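Local structure of transcriptional regulator, IclR family (Alicyclobacillus acidocaldarius subsp. acidocaldarius, 5TJJ) at residues 16-21 with 34-40; 27-33 with 64-69; 89-93 with 249-253; 102-107 with 118-124. The protein probably binds DNA as a homodimeric transcription factor of the IclR family, pairing an N-terminal helix-turn-helix domain with a GAF-related C-terminal domain. Residues are numbered along the deposited sequence.

In the fold
Contacts 1 and 2 lie in the helix-turn-helix domain, which probably binds DNA, contacts 3 and 4 in the GAF-related domain. The first two have centres 10 Å apart, alternate along the chain and share helix 31-38: Ile34 CG1 lies 3.7 Å from Ser29 CB, and Leu21 CD2 3.7 Å from Tyr67 O. Contact 4 is nested in the chain loop closed by contact 3, centre-to-centre about 13 Å; Leu107 CD2 joins them, 3.7 Å from Leu91 CD2. Between the domains, contacts 1 and 3 do not touch, their nearest atoms being about 7 Å apart. Contacts 1, 2 and 3 all reach the second subunit, whereas contact 4 stays within its own chain and meets a glycerol, probably from the crystallisation liquor.

Contact 1: residues 16-21 with 34-40; sequences RVLKLL and IAERLGV
Two helical segments cross steeply, 104° between their N-to-C directions with axes 11.0 Å apart at closest approach; Val17 and Ile34 (CA-CA 7.5 Å) and Arg16 and Leu38 (7.8 Å) set the register. Leu20 (chi1 t, chi2 p) fills a hollow lined by three residues of 34-40: its CD2 is 4.3 Å from Ile34 CG1 and 4.2 Å from Leu38 CD2, its CD1 3.8 Å from Arg37 CG. In return Leu38 (m, t) fits between Val17 and Leu20, with CD1 3.7 Å from Val17 CG2. Leu21 CD2 meets Ile34 CD1 at 4.1 Å. At the exposed side, Arg16 lays one guanidinium face over Leu38 CB and donates from NH2 to Leu38 O (3.1 Å), near the Schellman motif where Gly39, at positive phi, ends the helix and Val40 N bonds to Ala35 O. This is the packing of the first two helices of a helix-turn-helix domain. Val17 and Ile34 also pack on Leu49 of helix 42-54, while Leu21 reaches Ser29 of strand 29-30 and Leu69 of strand 66-69.

Contact 2: residues 27-33 with 64-69; sequences RQSTLTE and SRRYSL
One arginine ties a strand to the start of a helix: Arg66 NH1 donates to Gln28 O (2.7 Å) and forms a salt bridge with Glu33 OE1 (3.2 Å), while Thr30 CG2 lies over a face of its guanidinium. That same OE1 accepts from Thr30 N at 3.0 Å, and Glu33 N returns a weak bond to Thr30 OG1 (3.3 Å; Thr30 chi1 p), completing a capping box with Thr30 as N-cap of the helix. Before the cap, Ser29 and Tyr67 make an antiparallel hydrogen-bonded pair, CA-CA 5.2 Å, with Ser29 N to Tyr67 O at 3.0 Å and Tyr67 N to Ser29 O at 2.8 Å. A water donates to Arg27 O (2.5 Å) and accepts from Leu69 N (3.0 Å). Tyr67 brings CE2 to 4.2 Å from Leu31 CB. Strand 29-30 pairing at the edge of hairpin 58-61/66-69 is characteristic of winged helix-turn-helix domains. Leu31 and Tyr67 pack on Leu46 of helix 42-54, and Leu69 on Leu18 and Leu21 of helix 9-21.

Contact 3: residues 89-93 with 249-253; sequences HALAE and KVSAW
In the GAF-related C-terminal domain, helices 86-101 and 233-253 pack side by side against the antiparallel sheet. Their segments 89-93 and 249-253 are regular helix running antiparallel, 175° between N-to-C directions, with axes 10.6 Å apart; no hydrogen bond links them, and the contact buries 245 Å² in all. His89 comes first: with chi1 m its CB lies 3.6 Å from CZ3 of Trp253 (chi1 m, chi2 -24°), and its ring presents an edge to the face of the indole six-membered ring, a T-shaped pair with centroids 5.8 Å apart and planes at 66°. Ala90 marks the register, its CA 6.2 Å from Val250 CA; its CB meets Val250 CG1 at 4.2 Å. On the sheet side, Ala90 touches Leu107 of strand 104-110 and Val250 touches Val211 of strand 204-212. On the indole, Pro71 of the second subunit also packs, so the helix pair forms part of the dimer contact. One turn on, Glu93 (chi1 t, chi2 p) brings OE1 to 3.9 Å from Trp253 CH2, at the ring edge. Its OE2 is hydrogen-bonded to Ser246 OG, and makes a long salt bridge to Lys249 NZ at 3.9 Å.

Contact 4: residues 102-107 with 118-124; sequences GMTAVL and YIGSAEP
This beta hairpin of the GAF-related domain joins antiparallel strands 104-110 and 115-122, whose segments run at 164° with axes 4.7 Å apart. Ala105 and Ala122 form a hydrogen-bonded pair (Ala105 N to Ala122 O 3.0 Å, Ala122 N to Ala105 O 2.9 Å); Val106 faces Ser121 as a non-hydrogen-bonded pair, CA-CA 4.4 Å. Farther on, Leu107 N bonds Gly120 O (3.0 Å) and Leu107 O accepts from Ile119 N (2.9 Å). Two residues thus oppose Leu107, which, with Ile119 at psi -3°, fits a classic beta bulge. Ile119 has chi1 p, placing CD1 3.7 Å from CD2 of Leu107 (t, p); Leu107 and Ala122 face helix 86-101, packing on Leu94 and His95 respectively. Thr104, chi1 m, sets OG1 3.6 Å from Pro124 CD; this hydroxyl is hydrogen-bonded to Ile131 O and to a glycerol. With Val106 at chi1 t and Tyr118 at chi1 m, chi2 -8°, a CH-pi contact forms: Val106 CG1 lies 3.6 Å from the Tyr118 ring centroid, 20° off its normal.

Contact 1: residues 16-21 with 34-40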
loop_
_atom_site.group_PDB
_atom_site.type_symbol
_atom_site.label_atom_id
_atom_site.label_comp_id
_atom_site.label_asym_id
_atom_site.label_seq_id
_atom_site.Cartn_x
_atom_site.Cartn_y
_atom_site.Cartn_z
ATOM N N ARG A 16 9.555 -0.678 -12.886
ATOM C CA ARG A 16 9.316 -1.987 -13.514
ATOM C C ARG A 16 9.929 -3.130 -12.680
ATOM O O ARG A 16 9.347 -4.201 -12.551
ATOM C CB ARG A 16 9.870 -2.044 -14.954
ATOM C CG ARG A 16 9.096 -1.255 -16.001
ATOM C CD ARG A 16 9.793 -1.365 -17.361
ATOM N NE ARG A 16 9.529 -2.660 -18.005
ATOM C CZ ARG A 16 10.307 -3.288 -18.903
ATOM N NH1 ARG A 16 11.451 -2.763 -19.297
ATOM N NH2 ARG A 16 9.936 -4.461 -19.406
ATOM N N VAL A 17 11.119 -2.894 -12.130
ATOM C CA VAL A 17 11.786 -3.859 -11.273
ATOM C C VAL A 17 10.910 -4.165 -10.063
ATOM O O VAL A 17 10.692 -5.334 -9.741
ATOM C CB VAL A 17 13.181 -3.345 -10.870
ATOM C CG1 VAL A 17 13.748 -4.090 -9.660
ATOM C CG2 VAL A 17 14.122 -3.473 -12.057
ATOM N N LEU A 18 10.380 -3.124 -9.424
ATOM C CA LEU A 18 9.588 -3.324 -8.226
ATOM C C LEU A 18 8.255 -3.976 -8.520
ATOM O O LEU A 18 7.784 -4.818 -7.742
ATOM C CB LEU A 18 9.389 -2.017 -7.482
ATOM C CG LEU A 18 10.679 -1.388 -6.952
ATOM C CD1 LEU A 18 10.396 0.020 -6.448
ATOM C CD2 LEU A 18 11.278 -2.239 -5.842
ATOM N N LYS A 19 7.655 -3.614 -9.640
ATOM C CA LYS A 19 6.425 -4.282 -10.073
ATOM C C LYS A 19 6.638 -5.756 -10.340
ATOM O O LYS A 19 5.779 -6.543 -10.022
ATOM C CB LYS A 19 5.803 -3.601 -11.288
ATOM C CG LYS A 19 5.223 -2.255 -10.915
ATOM C CD LYS A 19 4.774 -1.402 -12.093
ATOM C CE LYS A 19 4.541 0.015 -11.589
ATOM N NZ LYS A 19 3.827 0.877 -12.562
ATOM N N LEU A 20 7.790 -6.125 -10.888
ATOM C CA LEU A 20 8.115 -7.528 -11.153
ATOM C C LEU A 20 8.323 -8.320 -9.871
ATOM O O LEU A 20 7.792 -9.426 -9.733
ATOM C CB LEU A 20 9.369 -7.647 -12.021
ATOM C CG LEU A 20 9.769 -9.080 -12.360
ATOM C CD1 LEU A 20 8.778 -9.704 -13.332
ATOM C CD2 LEU A 20 11.166 -9.120 -12.954
ATOM N N LEU A 21 9.088 -7.760 -8.941
ATOM C CA LEU A 21 9.349 -8.436 -7.662
ATOM C C LEU A 21 8.131 -8.610 -6.754
ATOM O O LEU A 21 8.207 -9.310 -5.757
ATOM C CB LEU A 21 10.484 -7.736 -6.911
ATOM C CG LEU A 21 11.846 -7.825 -7.636
ATOM C CD1 LEU A 21 12.887 -7.045 -6.862
ATOM C CD2 LEU A 21 12.296 -9.275 -7.837
ATOM N N ILE A 34 15.752 -11.400 -13.600
ATOM C CA ILE A 34 15.203 -10.041 -13.709
ATOM C C ILE A 34 15.501 -9.394 -15.071
ATOM O O ILE A 34 14.581 -8.907 -15.759
ATOM C CB ILE A 34 15.692 -9.115 -12.579
ATOM C CG1 ILE A 34 15.115 -9.587 -11.245
ATOM C CG2 ILE A 34 15.242 -7.670 -12.835
ATOM C CD1 ILE A 34 15.752 -8.965 -10.021
ATOM N N ALA A 35 16.781 -9.361 -15.430
ATOM C CA ALA A 35 17.208 -8.734 -16.683
ATOM C C ALA A 35 16.597 -9.409 -17.922
ATOM O O ALA A 35 16.135 -8.731 -18.839
ATOM C CB ALA A 35 18.717 -8.717 -16.764
ATOM N N GLU A 36 16.559 -10.732 -17.930
ATOM C CA GLU A 36 15.933 -11.445 -19.027
ATOM C C GLU A 36 14.423 -11.183 -19.093
ATOM O O GLU A 36 13.905 -10.940 -20.179
ATOM C CB GLU A 36 16.278 -12.949 -19.009
ATOM C CG GLU A 36 17.663 -13.248 -19.613
ATOM C CD GLU A 36 18.175 -14.660 -19.328
ATOM O OE1 GLU A 36 17.700 -15.319 -18.371
ATOM O OE2 GLU A 36 19.078 -15.120 -20.061
ATOM N N ARG A 37 13.731 -11.185 -17.955
ATOM C CA ARG A 37 12.279 -10.990 -17.939
ATOM C C ARG A 37 11.865 -9.581 -18.377
ATOM O O ARG A 37 10.843 -9.413 -19.041
ATOM C CB ARG A 37 11.704 -11.288 -16.549
ATOM C CG ARG A 37 10.183 -11.258 -16.463
ATOM C CD ARG A 37 9.542 -12.257 -17.424
ATOM N NE ARG A 37 8.193 -12.592 -16.978
ATOM C CZ ARG A 37 7.073 -11.974 -17.352
ATOM N NH1 ARG A 37 7.094 -10.997 -18.255
ATOM N NH2 ARG A 37 5.910 -12.377 -16.835
ATOM N N LEU A 38 12.643 -8.576 -17.991
ATOM C CA LEU A 38 12.380 -7.208 -18.415
ATOM C C LEU A 38 12.902 -6.897 -19.823
ATOM O O LEU A 38 12.474 -5.915 -20.425
ATOM C CB LEU A 38 12.977 -6.210 -17.416
ATOM C CG LEU A 38 12.514 -6.347 -15.983
ATOM C CD1 LEU A 38 13.218 -5.341 -15.090
ATOM C CD2 LEU A 38 10.999 -6.195 -15.902
ATOM N N GLY A 39 13.830 -7.703 -20.334
ATOM C CA GLY A 39 14.467 -7.426 -21.619
ATOM C C GLY A 39 15.394 -6.218 -21.562
ATOM O O GLY A 39 15.461 -5.438 -22.517
ATOM N N VAL A 40 16.111 -6.076 -20.447
ATOM C CA VAL A 40 17.067 -5.001 -20.254
ATOM C C VAL A 40 18.449 -5.600 -20.030
ATOM O O VAL A 40 18.592 -6.715 -19.534
ATOM C CB VAL A 40 16.652 -4.104 -19.073
ATOM C CG1 VAL A 40 17.744 -3.083 -18.701
ATOM C CG2 VAL A 40 15.348 -3.393 -19.435
#

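Contact 2: residues 27-33 with 64-69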
loop_
_atom_site.group_PDB
_atom_site.type_symbol
_atom_site.label_atom_id
_atom_site.label_comp_id
_atom_site.label_asym_id
_atom_site.label_seq_id
_atom_site.Cartn_x
_atom_site.Cartn_y
_atom_site.Cartn_z
ATOM N N ARG A 27 9.228 -13.342 -6.721
ATOM C CA ARG A 27 9.447 -12.668 -5.433
ATOM C C ARG A 27 10.863 -12.717 -4.894
ATOM O O ARG A 27 11.283 -11.805 -4.175
ATOM C CB ARG A 27 8.509 -13.202 -4.361
ATOM C CG ARG A 27 8.777 -14.635 -3.950
ATOM C CD ARG A 27 7.685 -15.169 -3.048
ATOM N NE ARG A 27 7.679 -16.620 -3.120
ATOM C CZ ARG A 27 7.650 -17.469 -2.099
ATOM N NH1 ARG A 27 7.575 -17.039 -0.836
ATOM N NH2 ARG A 27 7.673 -18.774 -2.363
ATOM N N GLN A 28 11.559 -13.812 -5.191
ATOM C CA GLN A 28 13.003 -13.951 -4.952
ATOM C C GLN A 28 13.668 -14.261 -6.304
ATOM O O GLN A 28 13.650 -15.422 -6.762
ATOM C CB GLN A 28 13.299 -15.060 -3.931
ATOM C CG GLN A 28 12.728 -14.820 -2.540
ATOM C CD GLN A 28 13.460 -13.766 -1.712
ATOM O OE1 GLN A 28 14.602 -13.367 -2.003
ATOM N NE2 GLN A 28 12.797 -13.311 -0.648
ATOM N N SER A 29 14.242 -13.226 -6.933
ATOM C CA SER A 29 14.738 -13.328 -8.319
ATOM C C SER A 29 16.218 -12.977 -8.465
ATOM O O SER A 29 16.670 -11.967 -7.912
ATOM C CB SER A 29 13.899 -12.423 -9.214
ATOM O OG SER A 29 12.591 -12.935 -9.346
ATOM N N THR A 30 16.972 -13.803 -9.202
ATOM C CA THR A 30 18.380 -13.487 -9.485
ATOM C C THR A 30 18.454 -12.346 -10.496
ATOM O O THR A 30 17.455 -12.007 -11.156
ATOM C CB THR A 30 19.204 -14.673 -10.043
ATOM O OG1 THR A 30 18.760 -15.002 -11.372
ATOM C CG2 THR A 30 19.110 -15.877 -9.132
ATOM N N LEU A 31 19.650 -11.767 -10.609
ATOM C CA LEU A 31 19.892 -10.657 -11.503
ATOM C C LEU A 31 19.561 -11.099 -12.931
ATOM O O LEU A 31 18.880 -10.368 -13.649
ATOM C CB LEU A 31 21.331 -10.146 -11.363
ATOM C CG LEU A 31 21.848 -9.094 -12.346
ATOM C CD1 LEU A 31 20.999 -7.847 -12.238
ATOM C CD2 LEU A 31 23.316 -8.777 -12.110
ATOM N N THR A 32 19.995 -12.303 -13.320
ATOM C CA THR A 32 19.752 -12.824 -14.669
ATOM C C THR A 32 18.256 -12.914 -14.967
ATOM O O THR A 32 17.783 -12.379 -15.968
ATOM C CB THR A 32 20.403 -14.211 -14.871
ATOM O OG1 THR A 32 21.813 -14.083 -14.723
ATOM C CG2 THR A 32 20.102 -14.801 -16.262
ATOM N N GLU A 33 17.517 -13.581 -14.092
ATOM C CA GLU A 33 16.079 -13.742 -14.267
ATOM C C GLU A 33 15.382 -12.371 -14.439
ATOM O O GLU A 33 14.556 -12.188 -15.342
ATOM C CB GLU A 33 15.499 -14.505 -13.079
ATOM C CG GLU A 33 15.990 -15.958 -12.950
ATOM C CD GLU A 33 15.558 -16.632 -11.652
ATOM O OE1 GLU A 33 15.375 -15.928 -10.621
ATOM O OE2 GLU A 33 15.401 -17.880 -11.667
ATOM N N SER A 64 21.622 -17.037 -1.738
ATOM C CA SER A 64 20.934 -17.471 -2.963
ATOM C C SER A 64 21.129 -16.514 -4.128
ATOM O O SER A 64 20.806 -16.862 -5.262
ATOM C CB SER A 64 19.437 -17.542 -2.691
ATOM O OG SER A 64 18.964 -16.249 -2.345
ATOM N N ARG A 65 21.596 -15.295 -3.829
ATOM C CA ARG A 65 21.875 -14.236 -4.819
ATOM C C ARG A 65 20.603 -13.674 -5.444
ATOM O O ARG A 65 20.603 -13.248 -6.605
ATOM C CB ARG A 65 22.847 -14.715 -5.914
ATOM C CG ARG A 65 24.050 -15.553 -5.438
ATOM C CD ARG A 65 25.285 -14.741 -5.034
ATOM N NE ARG A 65 25.734 -13.813 -6.082
ATOM C CZ ARG A 65 26.308 -14.161 -7.241
ATOM N NH1 ARG A 65 26.509 -15.439 -7.551
ATOM N NH2 ARG A 65 26.670 -13.218 -8.108
ATOM N N ARG A 66 19.536 -13.646 -4.648
ATOM C CA ARG A 66 18.203 -13.243 -5.103
ATOM C C ARG A 66 17.767 -11.947 -4.450
ATOM O O ARG A 66 18.057 -11.700 -3.275
ATOM C CB ARG A 66 17.177 -14.320 -4.804
ATOM C CG ARG A 66 17.307 -15.510 -5.721
ATOM C CD ARG A 66 16.610 -16.758 -5.206
ATOM N NE ARG A 66 16.903 -17.890 -6.089
ATOM C CZ ARG A 66 16.308 -18.137 -7.257
ATOM N NH1 ARG A 66 15.336 -17.348 -7.716
ATOM N NH2 ARG A 66 16.683 -19.184 -7.972
ATOM N N TYR A 67 17.062 -11.136 -5.246
ATOM C CA TYR A 67 16.533 -9.850 -4.840
ATOM C C TYR A 67 15.036 -9.977 -4.574
ATOM O O TYR A 67 14.343 -10.820 -5.166
ATOM C CB TYR A 67 16.760 -8.792 -5.942
ATOM C CG TYR A 67 18.220 -8.494 -6.261
ATOM C CD1 TYR A 67 18.910 -7.474 -5.601
ATOM C CD2 TYR A 67 18.913 -9.229 -7.222
ATOM C CE1 TYR A 67 20.247 -7.192 -5.901
ATOM C CE2 TYR A 67 20.248 -8.964 -7.510
ATOM C CZ TYR A 67 20.914 -7.939 -6.854
ATOM O OH TYR A 67 22.248 -7.683 -7.140
ATOM N N SER A 68 14.536 -9.107 -3.707
ATOM C CA SER A 68 13.142 -9.117 -3.329
ATOM C C SER A 68 12.733 -7.741 -2.896
ATOM O O SER A 68 13.597 -6.883 -2.643
ATOM C CB SER A 68 12.922 -10.085 -2.174
ATOM O OG SER A 68 13.845 -9.807 -1.138
ATOM N N LEU A 69 11.416 -7.538 -2.827
ATOM C CA LEU A 69 10.876 -6.281 -2.304
ATOM C C LEU A 69 11.422 -5.970 -0.917
ATOM O O LEU A 69 11.328 -6.790 -0.020
ATOM C CB LEU A 69 9.356 -6.313 -2.251
ATOM C CG LEU A 69 8.644 -6.322 -3.610
ATOM C CD1 LEU A 69 7.141 -6.204 -3.431
ATOM C CD2 LEU A 69 9.140 -5.204 -4.521
HETATM O O HOH W 1 9.698 -9.915 -3.601
#

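Contact 3: residues 89-93 with 249-253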
loop_
_atom_site.group_PDB
_atom_site.type_symbol
_atom_site.label_atom_id
_atom_site.label_comp_id
_atom_site.label_asym_id
_atom_site.label_seq_id
_atom_site.Cartn_x
_atom_site.Cartn_y
_atom_site.Cartn_z
ATOM N N HIS A 89 -8.958 6.872 -4.644
ATOM C CA HIS A 89 -8.316 6.995 -5.963
ATOM C C HIS A 89 -9.214 6.551 -7.084
ATOM O O HIS A 89 -9.173 7.135 -8.179
ATOM C CB HIS A 89 -7.018 6.209 -6.023
ATOM C CG HIS A 89 -5.913 6.853 -5.253
ATOM N ND1 HIS A 89 -5.253 7.970 -5.709
ATOM C CD2 HIS A 89 -5.366 6.557 -4.048
ATOM C CE1 HIS A 89 -4.349 8.334 -4.826
ATOM N NE2 HIS A 89 -4.389 7.488 -3.815
ATOM N N ALA A 90 -9.984 5.500 -6.825
ATOM C CA ALA A 90 -10.958 5.004 -7.781
ATOM C C ALA A 90 -11.991 6.086 -8.052
ATOM O O ALA A 90 -12.298 6.350 -9.214
ATOM C CB ALA A 90 -11.622 3.715 -7.301
ATOM N N LEU A 91 -12.508 6.726 -6.994
ATOM C CA LEU A 91 -13.485 7.816 -7.174
ATOM C C LEU A 91 -12.903 8.931 -8.034
ATOM O O LEU A 91 -13.584 9.430 -8.913
ATOM C CB LEU A 91 -13.953 8.414 -5.847
ATOM C CG LEU A 91 -14.649 7.556 -4.778
ATOM C CD1 LEU A 91 -15.377 8.440 -3.769
ATOM C CD2 LEU A 91 -15.613 6.563 -5.405
ATOM N N ALA A 92 -11.639 9.287 -7.791
ATOM C CA ALA A 92 -10.975 10.364 -8.530
ATOM C C ALA A 92 -10.863 10.048 -10.018
ATOM O O ALA A 92 -11.083 10.898 -10.864
ATOM C CB ALA A 92 -9.600 10.645 -7.943
ATOM N N GLU A 93 -10.536 8.811 -10.326
ATOM C CA GLU A 93 -10.492 8.365 -11.708
ATOM C C GLU A 93 -11.919 8.366 -12.337
ATOM O O GLU A 93 -12.061 8.618 -13.530
ATOM C CB GLU A 93 -9.807 6.992 -11.757
ATOM C CG GLU A 93 -9.310 6.555 -13.114
ATOM C CD GLU A 93 -8.024 7.217 -13.591
ATOM O OE1 GLU A 93 -7.198 7.684 -12.762
ATOM O OE2 GLU A 93 -7.852 7.248 -14.841
ATOM N N LYS A 249 -6.024 0.817 -14.522
ATOM C CA LYS A 249 -5.305 1.473 -13.401
ATOM C C LYS A 249 -5.752 0.995 -12.022
ATOM O O LYS A 249 -4.941 0.563 -11.222
ATOM C CB LYS A 249 -5.428 2.989 -13.486
ATOM C CG LYS A 249 -4.693 3.588 -14.672
ATOM C CD LYS A 249 -5.015 5.065 -14.807
ATOM C CE LYS A 249 -4.351 5.643 -16.045
ATOM N NZ LYS A 249 -4.105 7.111 -15.922
ATOM N N VAL A 250 -7.055 1.027 -11.789
ATOM C CA VAL A 250 -7.657 0.556 -10.545
ATOM C C VAL A 250 -7.397 -0.939 -10.294
ATOM O O VAL A 250 -7.200 -1.322 -9.150
ATOM C CB VAL A 250 -9.177 0.847 -10.486
ATOM C CG1 VAL A 250 -9.774 0.471 -9.126
ATOM C CG2 VAL A 250 -9.452 2.329 -10.726
ATOM N N SER A 251 -7.408 -1.759 -11.355
ATOM C CA SER A 251 -6.962 -3.161 -11.268
ATOM C C SER A 251 -5.534 -3.245 -10.789
ATOM O O SER A 251 -5.277 -3.936 -9.819
ATOM C CB SER A 251 -7.123 -3.928 -12.589
ATOM O OG SER A 251 -8.500 -3.962 -12.952
ATOM N N ALA A 252 -4.620 -2.501 -11.393
ATOM C CA ALA A 252 -3.242 -2.446 -10.841
ATOM C C ALA A 252 -3.228 -2.013 -9.331
ATOM O O ALA A 252 -2.494 -2.596 -8.521
ATOM C CB ALA A 252 -2.320 -1.565 -11.690
ATOM N N TRP A 253 -4.065 -1.043 -8.946
ATOM C CA TRP A 253 -4.099 -0.580 -7.533
ATOM C C TRP A 253 -4.759 -1.583 -6.566
ATOM O O TRP A 253 -4.535 -1.543 -5.356
ATOM C CB TRP A 253 -4.778 0.779 -7.419
ATOM C CG TRP A 253 -4.245 1.792 -8.394
ATOM C CD1 TRP A 253 -3.019 1.804 -9.000
ATOM C CD2 TRP A 253 -4.925 2.938 -8.857
ATOM N NE1 TRP A 253 -2.910 2.879 -9.819
ATOM C CE2 TRP A 253 -4.070 3.596 -9.751
ATOM C CE3 TRP A 253 -6.195 3.478 -8.610
ATOM C CZ2 TRP A 253 -4.432 4.789 -10.390
ATOM C CZ3 TRP A 253 -6.558 4.660 -9.252
ATOM C CH2 TRP A 253 -5.671 5.300 -10.132
#

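Contact 4: residues 102-107 with 118-124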
loop_
_atom_site.group_PDB
_atom_site.type_symbol
_atom_site.label_atom_id
_atom_site.label_comp_id
_atom_site.label_asym_id
_atom_site.label_seq_id
_atom_site.Cartn_x
_atom_site.Cartn_y
_atom_site.Cartn_z
ATOM N N GLY A 102 -18.775 12.895 -20.573
ATOM C CA GLY A 102 -20.037 13.621 -20.302
ATOM C C GLY A 102 -21.156 12.724 -19.737
ATOM O O GLY A 102 -22.330 13.035 -19.878
HETATM N N MSE A 103 -20.786 11.611 -19.098
HETATM C CA MSE A 103 -21.732 10.640 -18.532
HETATM C C MSE A 103 -21.539 10.564 -17.058
HETATM O O MSE A 103 -20.487 10.945 -16.528
HETATM C CB MSE A 103 -21.511 9.249 -19.114
HETATM C CG MSE A 103 -21.804 9.266 -20.610
HETATM SE SE MSE A 103 -21.523 7.497 -21.445
HETATM C CE MSE A 103 -21.874 7.935 -23.343
ATOM N N THR A 104 -22.551 10.060 -16.361
ATOM C CA THR A 104 -22.424 9.851 -14.924
ATOM C C THR A 104 -21.664 8.538 -14.751
ATOM O O THR A 104 -21.987 7.560 -15.341
ATOM C CB THR A 104 -23.784 9.865 -14.215
ATOM O OG1 THR A 104 -24.294 11.199 -14.249
ATOM C CG2 THR A 104 -23.664 9.399 -12.766
ATOM N N ALA A 105 -20.630 8.561 -13.939
ATOM C CA ALA A 105 -19.788 7.408 -13.724
ATOM C C ALA A 105 -20.020 6.867 -12.317
ATOM O O ALA A 105 -20.258 7.620 -11.378
ATOM C CB ALA A 105 -18.329 7.786 -13.941
ATOM N N VAL A 106 -19.954 5.554 -12.176
ATOM C CA VAL A 106 -20.396 4.894 -10.974
ATOM C C VAL A 106 -19.461 3.746 -10.608
ATOM O O VAL A 106 -18.995 2.983 -11.475
ATOM C CB VAL A 106 -21.836 4.412 -11.170
ATOM C CG1 VAL A 106 -22.257 3.461 -10.061
ATOM C CG2 VAL A 106 -22.781 5.598 -11.195
ATOM N N LEU A 107 -19.200 3.621 -9.311
ATOM C CA LEU A 107 -18.343 2.561 -8.791
ATOM C C LEU A 107 -19.217 1.507 -8.074
ATOM O O LEU A 107 -19.836 1.808 -7.053
ATOM C CB LEU A 107 -17.293 3.170 -7.850
ATOM C CG LEU A 107 -16.321 2.219 -7.186
ATOM C CD1 LEU A 107 -15.520 1.447 -8.229
ATOM C CD2 LEU A 107 -15.404 3.002 -6.259
ATOM N N TYR A 118 -23.905 0.295 -5.293
ATOM C CA TYR A 118 -23.224 1.545 -5.635
ATOM C C TYR A 118 -22.494 2.090 -4.399
ATOM O O TYR A 118 -23.106 2.282 -3.350
ATOM C CB TYR A 118 -24.220 2.592 -6.120
ATOM C CG TYR A 118 -24.821 2.381 -7.492
ATOM C CD1 TYR A 118 -24.364 1.381 -8.356
ATOM C CD2 TYR A 118 -25.848 3.218 -7.942
ATOM C CE1 TYR A 118 -24.912 1.211 -9.614
ATOM C CE2 TYR A 118 -26.405 3.066 -9.212
ATOM C CZ TYR A 118 -25.927 2.055 -10.055
ATOM O OH TYR A 118 -26.458 1.855 -11.334
ATOM N N ILE A 119 -21.187 2.301 -4.519
ATOM C CA ILE A 119 -20.382 2.873 -3.427
ATOM C C ILE A 119 -19.826 4.275 -3.721
ATOM O O ILE A 119 -19.237 4.887 -2.867
ATOM C CB ILE A 119 -19.275 1.904 -2.972
ATOM C CG1 ILE A 119 -18.301 1.584 -4.091
ATOM C CG2 ILE A 119 -19.875 0.592 -2.474
ATOM C CD1 ILE A 119 -16.974 1.027 -3.583
ATOM N N GLY A 120 -20.048 4.801 -4.912
ATOM C CA GLY A 120 -19.615 6.158 -5.235
ATOM C C GLY A 120 -20.072 6.517 -6.633
ATOM O O GLY A 120 -20.332 5.629 -7.421
ATOM N N SER A 121 -20.218 7.811 -6.906
ATOM C CA SER A 121 -20.526 8.309 -8.237
ATOM C C SER A 121 -19.838 9.631 -8.483
ATOM O O SER A 121 -19.368 10.269 -7.572
ATOM C CB SER A 121 -22.037 8.505 -8.430
ATOM O OG SER A 121 -22.479 9.585 -7.632
ATOM N N ALA A 122 -19.798 10.009 -9.749
ATOM C CA ALA A 122 -19.214 11.243 -10.215
ATOM C C ALA A 122 -20.026 11.722 -11.410
ATOM O O ALA A 122 -20.079 11.079 -12.459
ATOM C CB ALA A 122 -17.785 11.026 -10.595
ATOM N N GLU A 123 -20.717 12.834 -11.216
ATOM C CA GLU A 123 -21.512 13.449 -12.246
ATOM C C GLU A 123 -20.513 14.191 -13.130
ATOM O O GLU A 123 -19.456 14.589 -12.642
ATOM C CB GLU A 123 -22.535 14.402 -11.620
ATOM C CG GLU A 123 -23.568 13.716 -10.698
ATOM C CD GLU A 123 -24.376 14.668 -9.777
ATOM O OE1 GLU A 123 -24.042 15.880 -9.592
ATOM O OE2 GLU A 123 -25.389 14.192 -9.208
ATOM N N PRO A 124 -20.808 14.333 -14.435
ATOM C CA PRO A 124 -19.935 15.145 -15.296
ATOM C C PRO A 124 -19.964 16.655 -14.932
ATOM O O PRO A 124 -20.952 17.146 -14.382
ATOM C CB PRO A 124 -20.479 14.886 -16.719
ATOM C CG PRO A 124 -21.896 14.520 -16.524
ATOM C CD PRO A 124 -21.985 13.833 -15.174
#